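Local coordinates for protein TbpB (PDB 3HOL) that probably binds host transferrin at the bacterial surface as the lipoprotein component of a receptor for iron acquisition, at residues M24-G29 against S233-F238; A111-V116 against G240-E245; R274-S279 against L291-D296. All coordinates share one frame; numbering follows the deposited sequence.

Contact 1 (M24-G29 against S233-F238); sequences MEPALG and SLEGGF
Met24 and Glu235 carry most of this contact, between a loop and a strand whose backbones are not directly bonded to each other. The packing begins with Met24. Its chain folds at CG and again at the sulphur (chi2 -54°, chi3 -86°), which lays the thioether over the backbone at the start of the 233-238 segment. Met24 SD rests 3.7 Å from Ser233 CA, and Met24 CE reaches on to within 3.4 Å of Leu234 O. The side chain of Leu234 itself points away from the loop, among Val198, Phe207 and Phe250. Glu235 adds its own packing, rising from the strand with CG anti to the backbone N (chi1 -163°). Its methylene CG passes 3.7 Å from Met24 O, while Glu235 OE2 lies 3.5 Å from Pro26 CA.

The polar part centres on the Glu235 carboxylate. One water bridges the two segments, donating to Met24 O at 2.8 Å and to Glu235 OE2 at 2.7 Å. The second carboxylate oxygen, OE1, is engaged by Arg206 in a salt bridge. The buried acid thus has a partner on each oxygen, and the cation would be expected to favour its charged form. Ser233 OG is bonded to Val251 N on the adjacent strand.

Strand 231-239 is part of the curled antiparallel sheet of the N-lobe beta barrel, whereas the loop runs straight into strand 29-33 of a separate five-stranded sheet. Such a water-mediated seam fits the junction of barrel and handle domain within one TbpB lobe.

Contact 2 (A111-V116 against G240-E245); sequences AKELPV and GPKAEE
Glu113 and Lys242 send their side chains out side by side in the same direction. In both, CG lies anti to the carbonyl carbon; beyond it Glu113 is extended, and Lys242 turns only at its last torsion (chi4 -87°), where NZ approaches Glu113 OE1 at 3.5 Å in a weak salt bridge. Thr272 OG1 is the stronger partner of that oxygen.

Next to this pair, the methyl of Ala243 packs against a small apolar cluster. Ala111 CB and Leu114 CD2 each come within 3.8 Å of Ala243 CB. Leu114 starts out away from the turn, but with chi1 at -61° its branch swings back to the methyl; the ring of Pro115 adds CD at the margin.

Gly240 to Ala243 form a type I beta turn, and its carbonyl Pro241 O is gripped twice. Glu113 N binds it at 3.1 Å nearly along the C=O axis, and Lys112 N at 3.2 Å from above the carbonyl plane. Lys242 N, in contrast, is held by Glu244 OE1 at 2.8 Å.

The turn links barrel strands 231-239 and 245-251, with Phe238 packed on both alanines, while strand 113-115 also pairs antiparallel with strand 272-282.

Contact 3 (R274-S279 against L291-D296); sequences RIIDAS and LNNFGD
The shortest polar bond across this contact runs from Leu291 N to Ala278 O, 2.9 Å long and nearly straight at the hydrogen (173°), although the donor sits above the carbonyl plane. It ties the loop to the strand at one end, where Ser279 and Leu291 have their CA atoms 5.0 Å apart. From there the two segments run in nearly opposite directions, and side chains take over from backbone bonding.

Beside the bond, Leu291 turns toward the strand and lays CD1 3.7 Å from Ser279 O, while its CB packs on the methyl of Ala278. That methyl also meets Asn293 CB at 3.6 Å. Further along, Ile276 and Asn293 cross obliquely: Ile276 CG2, anti to the backbone N, leans on Asn293 OD1 at 3.7 Å. The other branch of Ile276 carries CD1 to 3.5 Å from Gly295 N, against a piece of main chain that bears no side chain.

Asn293 turns its CB to the strand and spends its amide on its own loop. With CG anti to the backbone N (chi1 -171°), OD1 accepts from Gly295 N at 2.8 Å, forming an Asx turn, and ND2 gives a bond of 3.0 Å to Asp296 O. Gly295 has a positive phi (116°), a backbone shape that suits glycine, since a side chain would run into the carbonyl oxygen of Phe294.

Asp277 points away from the loop, salt-bridged to Arg274 and Arg364 and bonded to Tyr477 OH. Its charge is therefore directed elsewhere, although the ammonium of Lys112 reaches Leu291 O nearby. Both ends of the buried Asn293 amide are bonded within the loop, so the direct contact amounts to one backbone bond plus close, largely aliphatic packing.

Overall arrangement
The three contacts form a continuous chain of packing near the middle of the molecule, where the N-lobe barrel, its handle and the C-lobe handle meet. Contacts 1 and 2 have centres 15 Å apart; contact 1 uses strand 231-239 and contact 2 the turn straight after it, and Phe238 O and Ala111 N, 3.0 Å apart, join them. Contact 3 is nearer to contact 2, about 11 Å between centres, and Lys112 connects the two: its O lies 2.8 Å from Ile275 N and its NZ 2.9 Å from Leu291 O. Contact 1 meets contact 3 through the ring of Phe294, whose CG lies 3.7 Å from Pro26 CB. Loops and strands of the N-lobe thus pack against the start of the C-lobe handle.

Contact 1 (M24-G29 against S233-F238)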
loop_
_atom_site.group_PDB
_atom_site.type_symbol
_atom_site.label_atom_id
_atom_site.label_comp_id
_atom_site.label_asym_id
_atom_site.label_seq_id
_atom_site.Cartn_x
_atom_site.Cartn_y
_atom_site.Cartn_z
ATOM N N MET A 24 1.843 13.824 -3.034
ATOM C CA MET A 24 1.656 12.657 -3.879
ATOM C C MET A 24 2.091 11.333 -3.217
ATOM O O MET A 24 2.139 10.301 -3.881
ATOM C CB MET A 24 2.347 12.877 -5.232
ATOM C CG MET A 24 1.901 14.184 -5.966
ATOM S SD MET A 24 0.084 14.228 -6.123
ATOM C CE MET A 24 -0.145 13.320 -7.621
ATOM N N GLU A 25 2.440 11.378 -1.937
ATOM C CA GLU A 25 2.839 10.173 -1.201
ATOM C C GLU A 25 1.605 9.316 -0.899
ATOM O O GLU A 25 0.573 9.850 -0.513
ATOM C CB GLU A 25 3.575 10.544 0.104
ATOM C CG GLU A 25 5.022 11.114 -0.132
ATOM C CD GLU A 25 6.056 10.037 -0.538
ATOM O OE1 GLU A 25 5.748 8.824 -0.415
ATOM O OE2 GLU A 25 7.190 10.395 -0.992
ATOM N N PRO A 26 1.706 7.973 -1.070
ATOM C CA PRO A 26 0.596 7.096 -0.746
ATOM C C PRO A 26 0.424 6.991 0.761
ATOM O O PRO A 26 1.404 7.102 1.512
ATOM C CB PRO A 26 1.028 5.750 -1.366
ATOM C CG PRO A 26 2.526 5.801 -1.264
ATOM C CD PRO A 26 2.815 7.233 -1.683
ATOM N N ALA A 27 -0.816 6.819 1.221
ATOM C CA ALA A 27 -1.057 6.548 2.649
ATOM C C ALA A 27 -2.388 5.826 2.801
ATOM O O ALA A 27 -3.156 5.838 1.854
ATOM C CB ALA A 27 -1.125 7.862 3.407
ATOM N N LEU A 28 -2.693 5.237 3.968
ATOM C CA LEU A 28 -4.015 4.627 4.112
ATOM C C LEU A 28 -5.075 5.690 3.883
ATOM O O LEU A 28 -6.153 5.402 3.346
ATOM C CB LEU A 28 -4.207 3.908 5.463
ATOM C CG LEU A 28 -3.346 2.648 5.655
ATOM C CD1 LEU A 28 -3.694 1.972 6.994
ATOM C CD2 LEU A 28 -3.547 1.659 4.499
ATOM N N GLY A 29 -4.785 6.910 4.328
ATOM C CA GLY A 29 -5.766 7.992 4.222
ATOM C C GLY A 29 -5.170 9.343 4.580
ATOM O O GLY A 29 -3.989 9.429 4.956
ATOM N N SER A 233 -2.822 17.548 -8.223
ATOM C CA SER A 233 -2.442 16.728 -7.062
ATOM C C SER A 233 -3.528 15.714 -6.698
ATOM O O SER A 233 -3.864 15.510 -5.518
ATOM C CB SER A 233 -2.098 17.614 -5.853
ATOM O OG SER A 233 -3.238 18.403 -5.469
ATOM N N LEU A 234 -4.093 15.077 -7.713
ATOM C CA LEU A 234 -5.037 13.995 -7.450
ATOM C C LEU A 234 -4.229 12.742 -7.139
ATOM O O LEU A 234 -3.367 12.341 -7.932
ATOM C CB LEU A 234 -5.942 13.741 -8.667
ATOM C CG LEU A 234 -7.106 12.760 -8.380
ATOM C CD1 LEU A 234 -8.375 13.171 -9.158
ATOM C CD2 LEU A 234 -6.723 11.356 -8.736
ATOM N N GLU A 235 -4.518 12.100 -6.015
ATOM C CA GLU A 235 -3.806 10.865 -5.642
ATOM C C GLU A 235 -4.746 10.049 -4.827
ATOM O O GLU A 235 -5.428 10.585 -3.893
ATOM C CB GLU A 235 -2.515 11.153 -4.825
ATOM C CG GLU A 235 -1.457 9.983 -4.727
ATOM C CD GLU A 235 -1.766 8.858 -3.714
ATOM O OE1 GLU A 235 -2.654 9.012 -2.819
ATOM O OE2 GLU A 235 -1.078 7.791 -3.788
ATOM N N GLY A 236 -4.788 8.748 -5.133
ATOM C CA GLY A 236 -5.594 7.844 -4.299
ATOM C C GLY A 236 -5.139 6.417 -4.446
ATOM O O GLY A 236 -4.089 6.190 -4.998
ATOM N N GLY A 237 -5.933 5.472 -3.941
ATOM C CA GLY A 237 -5.550 4.076 -3.985
ATOM C C GLY A 237 -6.735 3.160 -4.217
ATOM O O GLY A 237 -7.906 3.566 -4.021
ATOM N N PHE A 238 -6.410 1.946 -4.661
ATOM C CA PHE A 238 -7.346 0.852 -4.687
ATOM C C PHE A 238 -7.203 0.076 -3.424
ATOM O O PHE A 238 -6.103 -0.186 -2.982
ATOM C CB PHE A 238 -7.063 -0.042 -5.895
ATOM C CG PHE A 238 -7.292 0.664 -7.206
ATOM C CD1 PHE A 238 -8.611 0.900 -7.652
ATOM C CD2 PHE A 238 -6.213 1.110 -7.968
ATOM C CE1 PHE A 238 -8.851 1.539 -8.862
ATOM C CE2 PHE A 238 -6.439 1.786 -9.187
ATOM C CZ PHE A 238 -7.790 1.983 -9.631
HETATM O O HOH W 1 1.261 7.876 -5.038
#

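Contact 2 (A111-V116 against G240-E245)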
loop_
_atom_site.group_PDB
_atom_site.type_symbol
_atom_site.label_atom_id
_atom_site.label_comp_id
_atom_site.label_asym_id
_atom_site.label_seq_id
_atom_site.Cartn_x
_atom_site.Cartn_y
_atom_site.Cartn_z
ATOM N N ALA A 111 -4.800 -2.801 -2.349
ATOM C CA ALA A 111 -4.951 -3.967 -3.260
ATOM C C ALA A 111 -3.635 -4.646 -3.597
ATOM O O ALA A 111 -2.667 -3.974 -3.925
ATOM C CB ALA A 111 -5.665 -3.525 -4.582
ATOM N N LYS A 112 -3.589 -5.971 -3.549
ATOM C CA LYS A 112 -2.365 -6.685 -3.985
ATOM C C LYS A 112 -2.571 -7.391 -5.322
ATOM O O LYS A 112 -1.615 -7.893 -5.921
ATOM C CB LYS A 112 -1.920 -7.704 -2.922
ATOM C CG LYS A 112 -1.247 -6.998 -1.686
ATOM C CD LYS A 112 -0.513 -7.996 -0.806
ATOM C CE LYS A 112 0.156 -7.276 0.391
ATOM N NZ LYS A 112 -0.780 -7.155 1.553
ATOM N N GLU A 113 -3.823 -7.438 -5.758
ATOM C CA GLU A 113 -4.167 -7.885 -7.104
ATOM C C GLU A 113 -5.073 -6.843 -7.742
ATOM O O GLU A 113 -5.869 -6.183 -7.048
ATOM C CB GLU A 113 -4.876 -9.243 -7.069
ATOM C CG GLU A 113 -4.097 -10.336 -6.351
ATOM C CD GLU A 113 -4.707 -11.761 -6.517
ATOM O OE1 GLU A 113 -5.763 -11.946 -7.170
ATOM O OE2 GLU A 113 -4.106 -12.707 -5.997
ATOM N N LEU A 114 -4.924 -6.677 -9.062
ATOM C CA LEU A 114 -5.787 -5.825 -9.862
ATOM C C LEU A 114 -6.516 -6.645 -10.951
ATOM O O LEU A 114 -5.967 -7.666 -11.412
ATOM C CB LEU A 114 -4.912 -4.760 -10.575
ATOM C CG LEU A 114 -4.092 -3.793 -9.698
ATOM C CD1 LEU A 114 -3.407 -2.789 -10.630
ATOM C CD2 LEU A 114 -4.995 -3.035 -8.745
ATOM N N PRO A 115 -7.713 -6.178 -11.378
ATOM C CA PRO A 115 -8.388 -6.769 -12.538
ATOM C C PRO A 115 -7.436 -6.765 -13.725
ATOM O O PRO A 115 -6.599 -5.852 -13.867
ATOM C CB PRO A 115 -9.594 -5.863 -12.747
ATOM C CG PRO A 115 -9.889 -5.305 -11.334
ATOM C CD PRO A 115 -8.541 -5.148 -10.709
ATOM N N VAL A 116 -7.499 -7.829 -14.519
ATOM C CA VAL A 116 -6.570 -8.019 -15.654
ATOM C C VAL A 116 -6.917 -7.112 -16.827
ATOM O O VAL A 116 -6.065 -6.417 -17.362
ATOM C CB VAL A 116 -6.548 -9.502 -16.181
ATOM C CG1 VAL A 116 -5.431 -9.661 -17.201
ATOM C CG2 VAL A 116 -6.285 -10.444 -15.044
ATOM N N GLY A 240 -9.190 -3.134 -0.752
ATOM C CA GLY A 240 -9.745 -4.469 -1.004
ATOM C C GLY A 240 -8.671 -5.302 -1.671
ATOM O O GLY A 240 -7.911 -4.782 -2.509
ATOM N N PRO A 241 -8.602 -6.610 -1.343
ATOM C CA PRO A 241 -7.498 -7.412 -1.874
ATOM C C PRO A 241 -7.396 -7.414 -3.397
ATOM O O PRO A 241 -6.313 -7.585 -3.903
ATOM C CB PRO A 241 -7.830 -8.848 -1.407
ATOM C CG PRO A 241 -8.718 -8.650 -0.186
ATOM C CD PRO A 241 -9.423 -7.338 -0.342
ATOM N N LYS A 242 -8.527 -7.243 -4.080
ATOM C CA LYS A 242 -8.599 -7.222 -5.535
ATOM C C LYS A 242 -9.089 -5.874 -6.104
ATOM O O LYS A 242 -9.728 -5.839 -7.174
ATOM C CB LYS A 242 -9.484 -8.366 -6.035
ATOM C CG LYS A 242 -8.993 -9.740 -5.634
ATOM C CD LYS A 242 -10.100 -10.719 -5.935
ATOM C CE LYS A 242 -9.786 -12.082 -5.350
ATOM N NZ LYS A 242 -9.004 -12.830 -6.299
ATOM N N ALA A 243 -8.806 -4.769 -5.398
ATOM C CA ALA A 243 -9.208 -3.422 -5.879
ATOM C C ALA A 243 -10.750 -3.293 -6.059
ATOM O O ALA A 243 -11.240 -2.627 -6.971
ATOM C CB ALA A 243 -8.439 -3.045 -7.177
ATOM N N GLU A 244 -11.494 -3.935 -5.158
ATOM C CA GLU A 244 -12.938 -3.802 -5.120
ATOM C C GLU A 244 -13.396 -2.332 -5.009
ATOM O O GLU A 244 -14.424 -1.996 -5.522
ATOM C CB GLU A 244 -13.504 -4.584 -3.928
ATOM C CG GLU A 244 -13.389 -6.135 -4.079
ATOM C CD GLU A 244 -12.137 -6.753 -3.490
ATOM O OE1 GLU A 244 -11.050 -6.136 -3.385
ATOM O OE2 GLU A 244 -12.215 -7.935 -3.159
ATOM N N GLU A 245 -12.609 -1.480 -4.348
ATOM C CA GLU A 245 -13.042 -0.122 -4.011
ATOM C C GLU A 245 -11.854 0.829 -4.209
ATOM O O GLU A 245 -10.694 0.369 -4.409
ATOM C CB GLU A 245 -13.546 -0.078 -2.544
ATOM C CG GLU A 245 -14.871 -0.913 -2.376
ATOM C CD GLU A 245 -15.281 -1.072 -0.952
ATOM O OE1 GLU A 245 -14.770 -0.350 -0.068
ATOM O OE2 GLU A 245 -16.105 -1.946 -0.701
#

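Contact 3 (R274-S279 against L291-D296)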
loop_
_atom_site.group_PDB
_atom_site.type_symbol
_atom_site.label_atom_id
_atom_site.label_comp_id
_atom_site.label_asym_id
_atom_site.label_seq_id
_atom_site.Cartn_x
_atom_site.Cartn_y
_atom_site.Cartn_z
ATOM N N ARG A 274 -1.728 -10.629 -9.853
ATOM C CA ARG A 274 -1.008 -10.093 -8.690
ATOM C C ARG A 274 -0.105 -8.923 -9.101
ATOM O O ARG A 274 0.563 -8.969 -10.160
ATOM C CB ARG A 274 -0.145 -11.179 -8.083
ATOM C CG ARG A 274 0.357 -10.940 -6.666
ATOM C CD ARG A 274 -0.325 -11.909 -5.720
ATOM N NE ARG A 274 0.063 -11.522 -4.366
ATOM C CZ ARG A 274 -0.739 -11.583 -3.328
ATOM N NH1 ARG A 274 -1.966 -12.040 -3.495
ATOM N NH2 ARG A 274 -0.299 -11.207 -2.143
ATOM N N ILE A 275 -0.055 -7.897 -8.252
ATOM C CA ILE A 275 0.914 -6.805 -8.434
ATOM C C ILE A 275 1.919 -6.742 -7.291
ATOM O O ILE A 275 3.033 -6.238 -7.474
ATOM C CB ILE A 275 0.258 -5.427 -8.562
ATOM C CG1 ILE A 275 -0.758 -5.156 -7.416
ATOM C CG2 ILE A 275 -0.385 -5.292 -9.936
ATOM C CD1 ILE A 275 -1.111 -3.600 -7.245
ATOM N N ILE A 276 1.513 -7.219 -6.104
ATOM C CA ILE A 276 2.330 -7.037 -4.925
ATOM C C ILE A 276 2.331 -8.258 -4.035
ATOM O O ILE A 276 1.278 -8.891 -3.853
ATOM C CB ILE A 276 1.779 -5.857 -4.102
ATOM C CG1 ILE A 276 1.913 -4.534 -4.879
ATOM C CG2 ILE A 276 2.435 -5.777 -2.716
ATOM C CD1 ILE A 276 1.032 -3.402 -4.226
ATOM N N ASP A 277 3.506 -8.565 -3.455
ATOM C CA ASP A 277 3.558 -9.446 -2.279
ATOM C C ASP A 277 4.074 -8.612 -1.115
ATOM O O ASP A 277 5.015 -7.851 -1.288
ATOM C CB ASP A 277 4.521 -10.635 -2.497
ATOM C CG ASP A 277 4.065 -11.574 -3.617
ATOM O OD1 ASP A 277 2.850 -11.836 -3.685
ATOM O OD2 ASP A 277 4.926 -11.997 -4.446
ATOM N N ALA A 278 3.472 -8.767 0.059
ATOM C CA ALA A 278 3.977 -8.149 1.282
ATOM C C ALA A 278 3.335 -8.882 2.448
ATOM O O ALA A 278 2.145 -8.700 2.732
ATOM C CB ALA A 278 3.640 -6.611 1.347
ATOM N N SER A 279 4.103 -9.767 3.073
ATOM C CA SER A 279 3.578 -10.556 4.179
ATOM C C SER A 279 4.652 -10.808 5.194
ATOM O O SER A 279 5.835 -10.574 4.942
ATOM C CB SER A 279 2.919 -11.870 3.712
ATOM O OG SER A 279 3.811 -12.603 2.930
ATOM N N LEU A 291 1.019 -7.499 5.110
ATOM C CA LEU A 291 1.540 -6.165 5.410
ATOM C C LEU A 291 0.900 -5.152 4.488
ATOM O O LEU A 291 0.671 -5.447 3.315
ATOM C CB LEU A 291 3.063 -6.109 5.170
ATOM C CG LEU A 291 3.905 -6.876 6.189
ATOM C CD1 LEU A 291 5.383 -6.979 5.698
ATOM C CD2 LEU A 291 3.808 -6.279 7.631
ATOM N N ASN A 292 0.639 -3.942 4.985
ATOM C CA ASN A 292 0.223 -2.872 4.077
ATOM C C ASN A 292 1.365 -2.437 3.149
ATOM O O ASN A 292 2.474 -2.092 3.602
ATOM C CB ASN A 292 -0.295 -1.676 4.877
ATOM C CG ASN A 292 -1.566 -1.998 5.605
ATOM O OD1 ASN A 292 -2.396 -2.793 5.122
ATOM N ND2 ASN A 292 -1.770 -1.353 6.745
ATOM N N ASN A 293 1.109 -2.433 1.851
ATOM C CA ASN A 293 2.161 -2.008 0.920
ATOM C C ASN A 293 1.530 -1.340 -0.300
ATOM O O ASN A 293 0.454 -1.781 -0.753
ATOM C CB ASN A 293 2.988 -3.220 0.473
ATOM C CG ASN A 293 4.221 -2.805 -0.309
ATOM O OD1 ASN A 293 4.136 -2.692 -1.525
ATOM N ND2 ASN A 293 5.318 -2.478 0.382
ATOM N N PHE A 294 2.163 -0.279 -0.821
ATOM C CA PHE A 294 1.556 0.438 -1.932
ATOM C C PHE A 294 2.228 0.174 -3.276
ATOM O O PHE A 294 1.846 0.741 -4.286
ATOM C CB PHE A 294 1.480 1.933 -1.613
ATOM C CG PHE A 294 0.790 2.236 -0.325
ATOM C CD1 PHE A 294 -0.578 2.033 -0.203
ATOM C CD2 PHE A 294 1.513 2.758 0.755
ATOM C CE1 PHE A 294 -1.244 2.347 0.998
ATOM C CE2 PHE A 294 0.881 3.075 1.958
ATOM C CZ PHE A 294 -0.512 2.851 2.088
ATOM N N GLY A 295 3.178 -0.744 -3.307
ATOM C CA GLY A 295 3.886 -1.037 -4.561
ATOM C C GLY A 295 5.381 -0.718 -4.532
ATOM O O GLY A 295 6.056 -0.849 -5.529
ATOM N N ASP A 296 5.894 -0.313 -3.381
ATOM C CA ASP A 296 7.342 -0.128 -3.213
ATOM C C ASP A 296 7.817 -1.178 -2.189
ATOM O O ASP A 296 7.536 -1.069 -0.986
ATOM C CB ASP A 296 7.658 1.298 -2.758
ATOM C CG ASP A 296 9.158 1.616 -2.848
ATOM O OD1 ASP A 296 9.963 0.671 -2.827
ATOM O OD2 ASP A 296 9.528 2.797 -2.940
#